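Local coordinates for WbbM protein (Klebsiella pneumoniae, PDB 6U4B) that probably acts as a trimeric, bifunctional glycosyltransferase that polymerises the sugar chain of the bacterial O antigen, at residues Gly292-Val297 and Asp334-Glu339; Thr348-Leu353 and Leu362-Val367. All blocks are in the same frame, centred on the assembly; numbering follows the deposited sequence.

Contact 1 (Gly292-Val297 and Asp334-Glu339)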
# COMPACT_ATOMS: atom_id res chain seq x y z
N GLY A 292 -1.24 28.37 30.27
CA GLY A 292 -1.93 27.10 30.28
C GLY A 292 -1.00 25.90 30.21
O GLY A 292 0.22 26.00 30.28
N ALA A 293 -1.63 24.73 30.07
CA ALA A 293 -0.92 23.46 29.99
C ALA A 293 -1.83 22.45 29.31
O ALA A 293 -3.06 22.59 29.34
CB ALA A 293 -0.50 22.96 31.38
N LEU A 294 -1.22 21.43 28.72
CA LEU A 294 -1.97 20.40 28.02
C LEU A 294 -2.33 19.27 28.97
O LEU A 294 -1.51 18.83 29.78
CB LEU A 294 -1.17 19.85 26.84
CG LEU A 294 -0.99 20.84 25.69
CD1 LEU A 294 -0.16 20.24 24.57
CD2 LEU A 294 -2.34 21.30 25.17
N ASN A 295 -3.56 18.81 28.88
CA ASN A 295 -3.95 17.71 29.74
C ASN A 295 -3.85 16.38 29.01
O ASN A 295 -4.03 16.32 27.79
CB ASN A 295 -5.39 17.91 30.24
CG ASN A 295 -5.47 18.89 31.39
OD1 ASN A 295 -5.30 20.10 31.21
ND2 ASN A 295 -5.72 18.38 32.59
N PRO A 296 -3.55 15.30 29.74
CA PRO A 296 -3.54 13.98 29.11
C PRO A 296 -4.90 13.63 28.54
O PRO A 296 -5.94 14.01 29.08
CB PRO A 296 -3.15 13.05 30.27
CG PRO A 296 -2.45 13.93 31.25
CD PRO A 296 -3.12 15.26 31.14
N VAL A 297 -4.89 12.90 27.43
CA VAL A 297 -6.13 12.47 26.78
C VAL A 297 -6.51 11.04 27.15
O VAL A 297 -7.70 10.68 27.04
CB VAL A 297 -6.04 12.63 25.25
CG1 VAL A 297 -6.10 14.10 24.87
CG2 VAL A 297 -4.77 12.00 24.73
N ASP A 334 -0.07 9.24 23.21
CA ASP A 334 -0.52 10.63 23.29
C ASP A 334 0.54 11.49 22.59
O ASP A 334 1.51 11.93 23.22
CB ASP A 334 -0.73 11.03 24.75
CG ASP A 334 -1.26 12.45 24.92
OD1 ASP A 334 -1.35 13.21 23.93
OD2 ASP A 334 -1.59 12.81 26.07
N ILE A 335 0.35 11.72 21.30
CA ILE A 335 1.31 12.46 20.49
C ILE A 335 0.89 13.92 20.43
O ILE A 335 -0.27 14.22 20.11
CB ILE A 335 1.43 11.86 19.08
CG1 ILE A 335 1.72 10.36 19.15
CG2 ILE A 335 2.52 12.58 18.30
CD1 ILE A 335 1.90 9.70 17.79
N VAL A 336 1.81 14.82 20.74
CA VAL A 336 1.57 16.25 20.67
C VAL A 336 2.66 16.87 19.80
O VAL A 336 3.85 16.71 20.09
CB VAL A 336 1.55 16.92 22.05
CG1 VAL A 336 1.44 18.43 21.91
CG2 VAL A 336 0.40 16.37 22.89
N VAL A 337 2.26 17.57 18.75
CA VAL A 337 3.19 18.24 17.85
C VAL A 337 3.21 19.73 18.20
O VAL A 337 2.19 20.41 18.11
CB VAL A 337 2.80 18.03 16.38
CG1 VAL A 337 3.60 18.98 15.49
CG2 VAL A 337 3.03 16.58 15.97
N LEU A 338 4.38 20.22 18.61
CA LEU A 338 4.60 21.65 18.78
C LEU A 338 4.86 22.24 17.40
O LEU A 338 5.99 22.21 16.91
CB LEU A 338 5.76 21.91 19.73
CG LEU A 338 5.71 21.13 21.04
CD1 LEU A 338 6.94 21.42 21.90
CD2 LEU A 338 4.44 21.46 21.80
N GLU A 339 3.81 22.75 16.77
CA GLU A 339 3.87 23.13 15.36
C GLU A 339 4.20 24.60 15.20
O GLU A 339 3.74 25.45 15.97
CB GLU A 339 2.54 22.81 14.66
CG GLU A 339 1.31 23.47 15.25
CD GLU A 339 0.98 24.81 14.61
OE1 GLU A 339 0.30 25.63 15.25
OE2 GLU A 339 1.42 25.04 13.46
O HOH W 1 -2.53 10.94 27.63
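Val-297 and Asp-334 meet methyl against carboxylate. CG2 of Val-297 lies 3.5 Å from CG of Asp-334, equally near its OD2 and slightly farther from OD1, so the methyl rests over the flat of the group. With CG anti to the backbone N (chi1 -178°), the Asp-334 carboxylate extends from strand 333-340 toward the loop, where Pro-296 CA also comes within 3.8 Å of Asp-334 OD2. The link between the polar groups is made through water: the molecule donates to Asp-334 OD2 at 2.6 Å and accepts weakly from Val-297 N at 3.1 Å. Two residues on from Asp-334 in the strand, Val-336 meets Leu-294 of the loop end to end, with CD1 of the leucine 3.6 Å from CG1 of the valine, an apolar contact buried in the protein.

A second shell fixes the carboxylate. Arg-363 NH2 forms a salt bridge with Asp-334 OD1, while Tyr-399 OH is hydrogen-bonded to OD2, so both oxygens are engaged and the acid is probably kept charged. NH1 of the same arginine bonds Asn-295 O, tying the loop to this cluster. The segment 292-297 belongs to the link between strands 277-285 and 302-309 of two different sheets; it lies against one face of the second sheet, where strand 333-340 runs between parallel strands 302-309 and 360-366 and helix 392-395 packs against Leu-294.

Contact 2 (Thr348-Leu353 and Leu362-Val367)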
# COMPACT_ATOMS: atom_id res chain seq x y z
N THR A 348 -4.06 18.35 8.75
CA THR A 348 -5.13 17.40 8.49
C THR A 348 -4.57 16.04 8.09
O THR A 348 -5.01 15.00 8.59
CB THR A 348 -6.05 17.94 7.39
OG1 THR A 348 -6.73 19.12 7.87
CG2 THR A 348 -7.07 16.90 6.99
N ARG A 349 -3.59 16.03 7.18
CA ARG A 349 -2.97 14.78 6.75
C ARG A 349 -2.33 14.05 7.93
O ARG A 349 -2.39 12.82 8.01
CB ARG A 349 -1.93 15.06 5.67
CG ARG A 349 -2.49 15.63 4.39
CD ARG A 349 -1.38 16.06 3.45
NE ARG A 349 -1.85 16.23 2.08
CZ ARG A 349 -1.07 16.55 1.05
NH1 ARG A 349 0.22 16.75 1.25
NH2 ARG A 349 -1.59 16.68 -0.16
N LEU A 350 -1.71 14.79 8.84
CA LEU A 350 -1.04 14.16 9.98
C LEU A 350 -2.03 13.49 10.91
O LEU A 350 -1.80 12.37 11.38
CB LEU A 350 -0.20 15.20 10.72
CG LEU A 350 1.06 15.62 9.98
CD1 LEU A 350 1.58 16.96 10.48
CD2 LEU A 350 2.13 14.55 10.12
N VAL A 351 -3.15 14.16 11.21
CA VAL A 351 -4.18 13.56 12.05
C VAL A 351 -4.76 12.33 11.36
O VAL A 351 -5.03 11.31 12.00
CB VAL A 351 -5.27 14.59 12.39
CG1 VAL A 351 -6.44 13.91 13.09
CG2 VAL A 351 -4.69 15.69 13.28
N ASN A 352 -4.96 12.41 10.04
CA ASN A 352 -5.53 11.29 9.29
C ASN A 352 -4.68 10.02 9.39
O ASN A 352 -5.18 8.93 9.13
CB ASN A 352 -5.71 11.67 7.83
CG ASN A 352 -6.82 12.68 7.63
OD1 ASN A 352 -7.66 12.88 8.51
ND2 ASN A 352 -6.84 13.33 6.47
N LEU A 353 -3.40 10.15 9.76
CA LEU A 353 -2.58 8.98 10.02
C LEU A 353 -3.04 8.20 11.24
O LEU A 353 -2.78 7.00 11.34
CB LEU A 353 -1.11 9.38 10.20
CG LEU A 353 -0.40 10.08 9.04
CD1 LEU A 353 0.95 10.62 9.52
CD2 LEU A 353 -0.21 9.14 7.86
N LEU A 362 -3.38 12.44 18.31
CA LEU A 362 -2.49 13.45 17.75
C LEU A 362 -3.12 14.82 17.98
O LEU A 362 -4.26 15.06 17.55
CB LEU A 362 -2.24 13.21 16.26
CG LEU A 362 -0.95 13.71 15.61
CD1 LEU A 362 -1.24 14.46 14.32
CD2 LEU A 362 -0.09 14.56 16.55
N ARG A 363 -2.40 15.70 18.65
CA ARG A 363 -2.85 17.07 18.88
C ARG A 363 -1.73 18.03 18.50
O ARG A 363 -0.55 17.67 18.48
CB ARG A 363 -3.27 17.29 20.34
CG ARG A 363 -4.48 16.48 20.77
CD ARG A 363 -4.75 16.65 22.26
NE ARG A 363 -3.68 16.07 23.08
CZ ARG A 363 -3.53 16.30 24.38
NH1 ARG A 363 -4.36 17.11 25.02
NH2 ARG A 363 -2.53 15.73 25.04
N PHE A 364 -2.12 19.26 18.20
CA PHE A 364 -1.19 20.31 17.79
C PHE A 364 -1.24 21.46 18.78
O PHE A 364 -2.31 21.82 19.28
CB PHE A 364 -1.51 20.83 16.39
CG PHE A 364 -1.26 19.83 15.30
CD1 PHE A 364 0.01 19.67 14.76
CD2 PHE A 364 -2.29 19.04 14.81
CE1 PHE A 364 0.25 18.75 13.76
CE2 PHE A 364 -2.06 18.11 13.81
CZ PHE A 364 -0.79 17.97 13.28
N PHE A 365 -0.08 22.04 19.05
CA PHE A 365 0.03 23.25 19.86
C PHE A 365 0.96 24.22 19.16
O PHE A 365 2.05 23.84 18.72
CB PHE A 365 0.54 22.93 21.27
CG PHE A 365 0.61 24.13 22.17
CD1 PHE A 365 -0.54 24.64 22.76
CD2 PHE A 365 1.82 24.77 22.42
CE1 PHE A 365 -0.49 25.75 23.59
CE2 PHE A 365 1.88 25.88 23.25
CZ PHE A 365 0.72 26.37 23.83
N ASP A 366 0.52 25.48 19.05
CA ASP A 366 1.35 26.52 18.45
C ASP A 366 2.60 26.74 19.29
O ASP A 366 2.52 27.30 20.39
CB ASP A 366 0.55 27.82 18.31
CG ASP A 366 1.30 28.89 17.53
OD1 ASP A 366 0.68 29.93 17.22
OD2 ASP A 366 2.48 28.69 17.20
N VAL A 367 3.75 26.31 18.77
CA VAL A 367 5.00 26.43 19.52
C VAL A 367 5.35 27.88 19.82
O VAL A 367 6.04 28.16 20.80
CB VAL A 367 6.14 25.72 18.76
CG1 VAL A 367 6.59 26.55 17.56
CG2 VAL A 367 7.31 25.41 19.69
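Leu-350 and Val-351, the two helix residues that meet strand 360-366, sit on a turn closed by the bond from Asn-352 N to Thr-348 O (3.0 Å). Across the interface the packing is apolar. The Phe-364 ring is approached at its edge: Leu-350 CB lies in the ring plane, 3.8 Å from Phe-364 CZ, and Leu-350 CD1 is equally close to that atom, the two side chains crossing at about a right angle. Beside them, CG2 of Val-351 comes to 3.6 Å from CE2 of Phe-364. The same methyl touches Leu-362 CD1 at 3.8 Å, so Val-351 is shared between both strand residues. Leu-362 CD1 also presses on the helix backbone, 3.6 Å from the carbonyl carbon C of Leu-350; its chi2 of -132° departs from the staggered positions.

Beyond the strand contact, Leu-350 packs on Ile-320 of helix 313-325 and on Trp-588. Arg-349 forms salt bridges with Glu-591 of its own chain and with Asp-577 of a second subunit, so this helix also takes part in the trimer. The axes of segments 348-352 and 362-366 run roughly antiparallel (152°) and approach to 8.8 Å. Helix 344-352 is the crossover helix of a beta-alpha-beta unit linking parallel strands 333-340 and 360-366, as in the Rossmann-like sheet of GT-A glycosyltransferases.

How the contacts relate
The two contacts follow one another along the chain, their centres about 10 Å apart. Their strands are parallel neighbours, joined by probable hydrogen bonds from Val-337 N to Arg-363 O and from Glu-339 N to Phe-365 O, each 2.8 Å. Alternating side chains of 362-367 serve both contacts: Leu-362 and Phe-364 point toward the helix, whereas Arg-363 points away from it, to the face covered by loop 292-297, with its CZ 3.4 Å from Val-297 CG1. The sheet is thus packed on both faces. Both contacts lie away from the magnesium site formed by Asp-406, Asp-408 and His-560. Segments 334-339, 348-353 and 362-367 belong to the family 8 glycosyltransferase region, against whose sheet loop 292-297 packs.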